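Lic11098 (Leptospira interrogans serogroup Icterohaemorrhagiae serovar copenhageni, PDB 4U08) is of unknown function but adopts a leucine-rich repeat solenoid that binds calcium and zinc ions, and is considered a possible virulence factor of this pathogen. Local coordinates at residues L25-G29 and S30-T34; T102-P105 and K106-Q110; E129-E132 and Q133-R136; N375-S379 and E380-R384. All blocks are in the same frame, centred on the assembly; numbering follows the deposited sequence.

Contact 1 of 4, residues L25-G29 and S30-T34; sequences LNLSG and SKLTT
Between Leu-27 and Ser-30 the backbone leaves the end of strand 24-26 and folds back through Gly-29, whose positive phi of 49° bends the chain so that the serine faces the carbonyl group of the leucine. The hydroxyl of Ser-30 donates a hydrogen bond to Leu-27 O, with OG and O 2.7 Å apart. A chi1 of 70° makes this possible by placing OG in the crowded position between the residue's own N and carbonyl carbon, from which it reaches back across the turn. OG approaches the oxygen at a C=O...donor angle of 140°, tilted moderately from the carbonyl plane. Beneath this polar pair the two leucines meet by one branch each: CD1 of Leu-27 lies 4.2 Å from CD2 of Leu-32, the side chains crossing obliquely in a light van der Waals contact. Leu-27 is buried and also rests on Leu-50 of the next coil.

The sequence pattern LxLxxSxL places Ser-30 where the leucine-rich repeat consensus has its asparagine. Asn-53, the asparagine of the following coil, donates from ND2 to Leu-27 O and accepts at OD1 from the backbone N of both Ser-30 and Leu-32. Leu-27 O is therefore gripped by two donors, one from its own coil and one from the next. Across the turn the serine side chain contributes one hydrogen bond, from OG, while Asn-53 satisfies backbone amides that the hydroxyl does not serve, so this turn is held partly by the next coil.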
# COMPACT_ATOMS: atom_id res chain seq x y z
N LEU A 25 -2.18 -7.35 -32.19
CA LEU A 25 -3.28 -8.29 -32.34
C LEU A 25 -4.08 -8.30 -31.04
O LEU A 25 -3.58 -8.73 -30.00
CB LEU A 25 -2.82 -9.70 -32.75
CG LEU A 25 -3.94 -10.74 -32.99
CD1 LEU A 25 -4.77 -10.40 -34.23
CD2 LEU A 25 -3.37 -12.13 -33.11
N ASN A 26 -5.30 -7.77 -31.12
CA ASN A 26 -6.20 -7.66 -29.98
C ASN A 26 -7.32 -8.69 -30.08
O ASN A 26 -8.28 -8.48 -30.82
CB ASN A 26 -6.76 -6.22 -29.85
CG ASN A 26 -7.51 -5.93 -28.56
OD1 ASN A 26 -7.88 -4.79 -28.28
ND2 ASN A 26 -7.77 -6.93 -27.74
N LEU A 27 -7.21 -9.77 -29.29
CA LEU A 27 -8.23 -10.82 -29.27
C LEU A 27 -8.96 -10.90 -27.93
O LEU A 27 -9.61 -11.91 -27.67
CB LEU A 27 -7.63 -12.19 -29.65
CG LEU A 27 -6.88 -12.32 -30.98
CD1 LEU A 27 -6.26 -13.70 -31.13
CD2 LEU A 27 -7.78 -12.04 -32.18
N SER A 28 -8.86 -9.84 -27.09
CA SER A 28 -9.51 -9.83 -25.77
C SER A 28 -11.02 -9.99 -25.86
O SER A 28 -11.63 -9.52 -26.83
CB SER A 28 -9.21 -8.55 -24.98
OG SER A 28 -8.00 -7.87 -25.23
N GLY A 29 -11.60 -10.63 -24.84
CA GLY A 29 -13.04 -10.86 -24.70
C GLY A 29 -13.72 -11.42 -25.93
O GLY A 29 -14.80 -10.95 -26.30
N SER A 30 -13.08 -12.41 -26.59
CA SER A 30 -13.61 -13.04 -27.80
C SER A 30 -13.94 -14.53 -27.60
O SER A 30 -14.08 -15.27 -28.58
CB SER A 30 -12.65 -12.83 -28.98
OG SER A 30 -11.45 -13.57 -28.82
N LYS A 31 -14.09 -14.97 -26.32
CA LYS A 31 -14.38 -16.36 -25.93
C LYS A 31 -13.41 -17.37 -26.61
O LYS A 31 -13.82 -18.46 -27.02
CB LYS A 31 -15.87 -16.71 -26.14
CG LYS A 31 -16.82 -15.95 -25.22
CD LYS A 31 -18.29 -16.33 -25.43
CE LYS A 31 -19.00 -15.47 -26.44
NZ LYS A 31 -20.42 -15.86 -26.61
N LEU A 32 -12.13 -16.97 -26.75
CA LEU A 32 -11.08 -17.77 -27.37
C LEU A 32 -10.73 -18.93 -26.44
O LEU A 32 -10.33 -18.71 -25.29
CB LEU A 32 -9.86 -16.89 -27.69
CG LEU A 32 -8.79 -17.48 -28.60
CD1 LEU A 32 -9.23 -17.51 -30.04
CD2 LEU A 32 -7.50 -16.70 -28.49
N THR A 33 -10.94 -20.17 -26.92
CA THR A 33 -10.68 -21.41 -26.17
C THR A 33 -9.30 -21.99 -26.47
O THR A 33 -8.74 -22.71 -25.63
CB THR A 33 -11.82 -22.43 -26.38
OG1 THR A 33 -12.05 -22.59 -27.78
CG2 THR A 33 -13.11 -22.03 -25.68
N THR A 34 -8.74 -21.66 -27.63
CA THR A 34 -7.44 -22.14 -28.06
C THR A 34 -6.78 -21.12 -28.96
O THR A 34 -7.47 -20.46 -29.74
CB THR A 34 -7.54 -23.56 -28.70
OG1 THR A 34 -6.26 -23.98 -29.15
CG2 THR A 34 -8.56 -23.64 -29.86

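Contact 2 of 4, residues T102-P105 and K106-Q110; sequences TAIP and KEIGQ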
# COMPACT_ATOMS: atom_id res chain seq x y z
N THR A 102 0.20 -23.18 -11.39
CA THR A 102 0.71 -23.83 -10.18
C THR A 102 2.23 -23.84 -10.20
O THR A 102 2.85 -24.13 -9.18
CB THR A 102 0.15 -25.26 -10.03
OG1 THR A 102 0.36 -25.97 -11.25
CG2 THR A 102 -1.31 -25.27 -9.66
N ALA A 103 2.82 -23.52 -11.35
CA ALA A 103 4.27 -23.46 -11.56
C ALA A 103 4.59 -22.54 -12.71
O ALA A 103 3.74 -22.28 -13.57
CB ALA A 103 4.83 -24.85 -11.83
N ILE A 104 5.83 -22.04 -12.72
CA ILE A 104 6.43 -21.16 -13.71
C ILE A 104 7.68 -21.91 -14.21
O ILE A 104 8.52 -22.27 -13.38
CB ILE A 104 6.77 -19.78 -13.06
CG1 ILE A 104 5.49 -18.99 -12.69
CG2 ILE A 104 7.71 -18.95 -13.93
CD1 ILE A 104 4.36 -18.97 -13.74
N PRO A 105 7.83 -22.15 -15.54
CA PRO A 105 9.01 -22.88 -16.03
C PRO A 105 10.31 -22.18 -15.71
O PRO A 105 10.34 -20.95 -15.66
CB PRO A 105 8.80 -22.94 -17.55
CG PRO A 105 7.37 -22.67 -17.77
CD PRO A 105 6.92 -21.78 -16.64
N LYS A 106 11.40 -22.96 -15.53
CA LYS A 106 12.73 -22.41 -15.25
C LYS A 106 13.21 -21.48 -16.38
O LYS A 106 13.98 -20.56 -16.12
CB LYS A 106 13.77 -23.53 -14.98
CG LYS A 106 13.93 -24.53 -16.12
CD LYS A 106 15.17 -25.39 -15.96
CE LYS A 106 15.46 -26.19 -17.20
NZ LYS A 106 16.82 -26.76 -17.15
N GLU A 107 12.70 -21.70 -17.63
CA GLU A 107 13.01 -20.93 -18.84
C GLU A 107 12.57 -19.46 -18.75
O GLU A 107 12.93 -18.66 -19.62
CB GLU A 107 12.44 -21.59 -20.10
CG GLU A 107 13.12 -22.91 -20.47
CD GLU A 107 12.73 -24.14 -19.68
OE1 GLU A 107 11.71 -24.11 -18.95
OE2 GLU A 107 13.45 -25.16 -19.79
N ILE A 108 11.84 -19.09 -17.68
CA ILE A 108 11.44 -17.71 -17.41
C ILE A 108 12.69 -16.87 -17.21
O ILE A 108 12.69 -15.71 -17.61
CB ILE A 108 10.43 -17.61 -16.23
CG1 ILE A 108 9.55 -16.34 -16.33
CG2 ILE A 108 11.11 -17.74 -14.84
CD1 ILE A 108 8.28 -16.52 -17.15
N GLY A 109 13.75 -17.48 -16.65
CA GLY A 109 15.04 -16.85 -16.41
C GLY A 109 15.74 -16.40 -17.67
O GLY A 109 16.65 -15.58 -17.61
N GLN A 110 15.30 -16.92 -18.84
CA GLN A 110 15.84 -16.56 -20.16
C GLN A 110 15.30 -15.21 -20.64
O GLN A 110 15.94 -14.59 -21.50
CB GLN A 110 15.53 -17.64 -21.19
CG GLN A 110 16.46 -18.85 -21.08
CD GLN A 110 15.89 -20.11 -21.70
OE1 GLN A 110 16.19 -21.22 -21.26
NE2 GLN A 110 15.05 -19.98 -22.74
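Ile-104 and Ile-108 pack against each other at the start of the short 3-10 segment 106-110, in the LPxxI part of a leucine-rich repeat, here with isoleucine in place of the first leucine. This segment belongs to the connection between strands 93-95 and 116-118. The tight side faces the solenoid interior. There the CG2 methyl of Ile-104 meets the CG2 methyl of Ile-108 at 3.7 Å, and the same methyl also lies 3.8 Å from Ile-108 CB. With chi1 at -68°, Ile-104 holds CG2 opposite its own backbone N, from where the methyl serves as the point of contact. The two side chains run across one another at a slant, and both are buried; Leu-119 and Leu-124 of the next coil adjoin Ile-104. The pyrrolidine ring of Pro-105 is closely packed too, resting on Leu-81 of the preceding coil.

The backbone is fastened close by: Ile-108 N donates to Pro-105 O over 3.1 Å. The N-H points well at the oxygen, but it arrives from above the carbonyl plane rather than within it. Gly-109 N to Lys-106 O and Gln-110 N to Glu-107 O continue the same one-to-four pattern.

The outer side is looser. Lys-106 stretches its chain away from the turn, touching the preceding residue only near CB. Glu-107 does the reverse of the lysine: its chain bends at chi2 (78°) and curls back toward the proline, bringing the carboxylate oxygen OE1 to within 3.4 Å of Pro-105 CB.

Contact 3 of 4, residues E129-E132 and Q133-R136; sequences EDIE and QLQR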
# COMPACT_ATOMS: atom_id res chain seq x y z
N GLU A 129 14.44 -20.98 -9.02
CA GLU A 129 15.56 -20.17 -8.57
C GLU A 129 16.07 -19.28 -9.71
O GLU A 129 16.63 -18.22 -9.43
CB GLU A 129 16.68 -21.06 -8.02
CG GLU A 129 16.37 -21.67 -6.66
CD GLU A 129 17.39 -22.67 -6.14
OE1 GLU A 129 16.97 -23.68 -5.53
OE2 GLU A 129 18.61 -22.46 -6.34
N ASP A 130 15.84 -19.70 -10.98
CA ASP A 130 16.21 -19.02 -12.24
C ASP A 130 15.63 -17.59 -12.36
O ASP A 130 16.05 -16.82 -13.21
CB ASP A 130 15.72 -19.85 -13.43
CG ASP A 130 16.26 -21.27 -13.37
OD1 ASP A 130 15.73 -22.08 -12.54
OD2 ASP A 130 17.26 -21.55 -14.06
N ILE A 131 14.70 -17.25 -11.46
CA ILE A 131 14.09 -15.92 -11.35
C ILE A 131 15.16 -14.88 -11.05
O ILE A 131 15.03 -13.75 -11.49
CB ILE A 131 12.91 -15.97 -10.34
CG1 ILE A 131 11.79 -15.01 -10.75
CG2 ILE A 131 13.33 -15.78 -8.87
CD1 ILE A 131 10.74 -15.70 -11.59
N GLU A 132 16.27 -15.29 -10.39
CA GLU A 132 17.41 -14.44 -10.04
C GLU A 132 18.14 -13.87 -11.26
O GLU A 132 18.88 -12.92 -11.11
CB GLU A 132 18.40 -15.17 -9.10
CG GLU A 132 19.25 -16.25 -9.76
CD GLU A 132 20.17 -17.05 -8.85
OE1 GLU A 132 20.57 -16.53 -7.78
OE2 GLU A 132 20.51 -18.20 -9.22
N GLN A 133 17.93 -14.45 -12.45
CA GLN A 133 18.56 -13.98 -13.68
C GLN A 133 17.82 -12.78 -14.30
O GLN A 133 18.33 -12.18 -15.24
CB GLN A 133 18.67 -15.12 -14.71
CG GLN A 133 19.70 -16.22 -14.34
CD GLN A 133 21.13 -15.76 -14.23
OE1 GLN A 133 21.51 -15.03 -13.30
NE2 GLN A 133 21.98 -16.26 -15.11
N LEU A 134 16.61 -12.45 -13.80
CA LEU A 134 15.79 -11.33 -14.32
C LEU A 134 16.33 -10.00 -13.79
O LEU A 134 15.71 -9.34 -12.95
CB LEU A 134 14.31 -11.55 -13.97
CG LEU A 134 13.66 -12.83 -14.50
CD1 LEU A 134 12.26 -12.99 -13.97
CD2 LEU A 134 13.66 -12.88 -16.04
N GLN A 135 17.52 -9.62 -14.28
CA GLN A 135 18.22 -8.43 -13.78
C GLN A 135 17.70 -7.12 -14.36
O GLN A 135 18.12 -6.06 -13.89
CB GLN A 135 19.72 -8.58 -13.94
CG GLN A 135 20.30 -9.66 -13.00
CD GLN A 135 20.10 -9.33 -11.55
OE1 GLN A 135 20.33 -8.20 -11.10
NE2 GLN A 135 19.58 -10.29 -10.79
N ARG A 136 16.76 -7.17 -15.28
CA ARG A 136 16.09 -5.98 -15.82
C ARG A 136 14.69 -5.82 -15.19
O ARG A 136 14.05 -4.78 -15.39
CB ARG A 136 16.02 -6.00 -17.36
CG ARG A 136 17.36 -5.61 -18.00
CD ARG A 136 17.25 -5.41 -19.49
NE ARG A 136 18.34 -4.57 -20.00
CZ ARG A 136 18.39 -4.07 -21.23
NH1 ARG A 136 17.41 -4.33 -22.10
NH2 ARG A 136 19.41 -3.31 -21.61
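The flat carboxamide of Gln-135 meets the backbone carbonyl of Glu-132 at its edge: NE2 donates to Glu-132 O over 2.7 Å, and the acceptor lies almost exactly in the amide plane. Seen from the carbonyl, the donor arrives nearly head-on, with a C=O...donor angle of 157° and a modest tilt from the plane. A bend at chi2 (-62°) folds the side chain back to reach this oxygen. NE2 also donates to Gln-156 O in the next coil, so both partners of the nitrogen are backbone carbonyls and the rotation of the amide should be fixed.

Peptide groups in the 3-10 turn are joined differently. Gln-133 N bonds to Asp-130 O and Leu-134 N to Ile-131 O, each over 3.1 Å, and in both cases the N-H comes from above the carbonyl plane. At Leu-134 the chain then makes an inverse gamma turn, closed by a weak bond from Gln-135 N to Gln-133 O.

On the buried side, the CD1 methyl of Leu-134 sits 3.8 Å from Ile-131 CG1 and 3.9 Å from Ile-131 CD1, the two side chains running obliquely past each other. Ile-131 CD1 in turn faces Ile-108 of the preceding coil. These residues belong to the IxxL portion of the leucine-rich repeat, whose apolar positions line the solenoid interior.

The arrangement recurs one coil earlier, where Gln-112 NE2 binds Gly-109 O and Gln-133 O. In both coils the glutamine bonds a carbonyl oxygen at the end of its own 3-10 turn and one of the next coil, which probably helps to fix the spacing of the repeats.

Contact 4 of 4, residues N375-S379 and E380-R384; sequences NPLPS and EKIAR
The first turn of helix 379-388, near the C-terminal end of the solenoid, is built here, with Pro-378 at the N-cap position and Leu-377 just before it facing Ile-382 in the helix. The apolar contact is made by branch ends: CD1 of Leu-377 touches CD1 of Ile-382 at 3.8 Å, and the isoleucine methyl is also 4.0 Å from Leu-377 CB. The two side chains cross at about a right angle. A chi1 of -72° turns the leucine's CG away from its own carbonyl carbon and beside its N, and the branch drops toward the helix. Phe-396 touches both residues, and Leu-372, just after strand 369-371, also touches Ile-382.

The backbone bonds begin loosely and then tighten. Pro-378 O accepts two weak hydrogen bonds, from Lys-381 N at 3.2 Å and Ile-382 N at 3.4 Å. One residue on, Ser-379 O accepts from Ala-383 N over 3.0 Å, a straight bond with an N-H...acceptor angle of 164° and the donor lying little tilted from the carbonyl plane.

On the exposed side Glu-380 bends at chi2, and its OE1 comes to 3.8 Å from Pro-378 CB. Further along the helix, Arg-384 makes a salt bridge to Glu-359 of the previous coil.

Pro-378 has no N-H, so it takes part in the helical bonding through its carbonyl alone. The carboxylate of Glu-380, close to the helix start, would probably interact favourably with the amide ends gathered there.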
# COMPACT_ATOMS: atom_id res chain seq x y z
N ASN A 375 -22.08 14.41 24.82
CA ASN A 375 -21.24 15.14 25.76
C ASN A 375 -22.20 15.82 26.73
O ASN A 375 -23.18 16.39 26.26
CB ASN A 375 -20.40 16.19 25.09
CG ASN A 375 -19.14 15.65 24.52
OD1 ASN A 375 -18.16 15.46 25.22
ND2 ASN A 375 -19.16 15.42 23.23
N PRO A 376 -21.91 15.86 28.04
CA PRO A 376 -22.83 16.54 28.99
C PRO A 376 -22.69 18.07 28.99
O PRO A 376 -22.34 18.68 30.00
CB PRO A 376 -22.42 15.92 30.34
CG PRO A 376 -20.93 15.63 30.18
CD PRO A 376 -20.75 15.24 28.73
N LEU A 377 -22.85 18.68 27.82
CA LEU A 377 -22.71 20.11 27.61
C LEU A 377 -24.05 20.80 27.80
O LEU A 377 -25.04 20.35 27.22
CB LEU A 377 -22.15 20.39 26.20
CG LEU A 377 -20.66 20.04 25.99
CD1 LEU A 377 -20.32 19.98 24.50
CD2 LEU A 377 -19.74 21.03 26.70
N PRO A 378 -24.09 21.90 28.61
CA PRO A 378 -25.37 22.62 28.79
C PRO A 378 -25.80 23.29 27.48
O PRO A 378 -24.94 23.79 26.74
CB PRO A 378 -25.04 23.66 29.89
CG PRO A 378 -23.71 23.28 30.43
CD PRO A 378 -22.99 22.55 29.35
N SER A 379 -27.10 23.21 27.15
CA SER A 379 -27.65 23.79 25.91
C SER A 379 -27.39 25.28 25.76
O SER A 379 -27.13 25.71 24.64
CB SER A 379 -29.13 23.48 25.76
OG SER A 379 -29.35 22.08 25.76
N GLU A 380 -27.42 26.08 26.85
CA GLU A 380 -27.16 27.55 26.81
C GLU A 380 -25.75 27.83 26.33
O GLU A 380 -25.50 28.85 25.69
CB GLU A 380 -27.27 28.20 28.21
CG GLU A 380 -28.60 28.06 28.89
CD GLU A 380 -28.79 26.83 29.76
OE1 GLU A 380 -28.13 25.80 29.50
OE2 GLU A 380 -29.69 26.86 30.62
N LYS A 381 -24.80 27.01 26.74
CA LYS A 381 -23.38 27.20 26.37
C LYS A 381 -23.19 26.99 24.88
O LYS A 381 -22.54 27.80 24.24
CB LYS A 381 -22.48 26.25 27.18
CG LYS A 381 -22.14 26.78 28.55
CD LYS A 381 -20.98 27.78 28.50
CE LYS A 381 -21.07 28.85 29.54
NZ LYS A 381 -20.60 30.17 29.02
N ILE A 382 -23.81 25.95 24.34
CA ILE A 382 -23.75 25.63 22.91
C ILE A 382 -24.46 26.71 22.08
O ILE A 382 -23.91 27.17 21.07
CB ILE A 382 -24.29 24.19 22.67
CG1 ILE A 382 -23.45 23.11 23.43
CG2 ILE A 382 -24.43 23.86 21.16
CD1 ILE A 382 -21.80 23.41 23.66
N ALA A 383 -25.65 27.19 22.54
CA ALA A 383 -26.35 28.28 21.83
C ALA A 383 -25.43 29.50 21.67
O ALA A 383 -25.37 30.10 20.60
CB ALA A 383 -27.63 28.66 22.58
N ARG A 384 -24.70 29.86 22.74
CA ARG A 384 -23.75 30.96 22.76
C ARG A 384 -22.57 30.65 21.81
O ARG A 384 -22.15 31.55 21.06
CB ARG A 384 -23.26 31.23 24.21
CG ARG A 384 -22.63 32.58 24.34
CD ARG A 384 -22.12 32.89 25.74
NE ARG A 384 -21.05 33.87 25.62
CZ ARG A 384 -19.77 33.55 25.50
NH1 ARG A 384 -19.37 32.29 25.64
NH2 ARG A 384 -18.87 34.49 25.28

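In the fold
Along the chain the four contacts follow in series; none nests in or crosses another, and each closes a short turn within one continuous stretch. Contact 1 turns the chain after strand 24-26, near the N-terminal end of the solenoid. Contacts 2 and 3 lie in successive inter-strand connections, before strands 116-118 and 139-141, with centres about 10 Å apart. They touch directly: Ile-108 O lies 3.4 Å from Leu-134 CD2, and Lys-106 borders Asp-130, joining adjacent coils. Contact 4 starts helix 379-388 beyond strand 369-371 at the far end of the arc, its centre about 67 Å from that of contact 1, on the opposite side of the chain's centre.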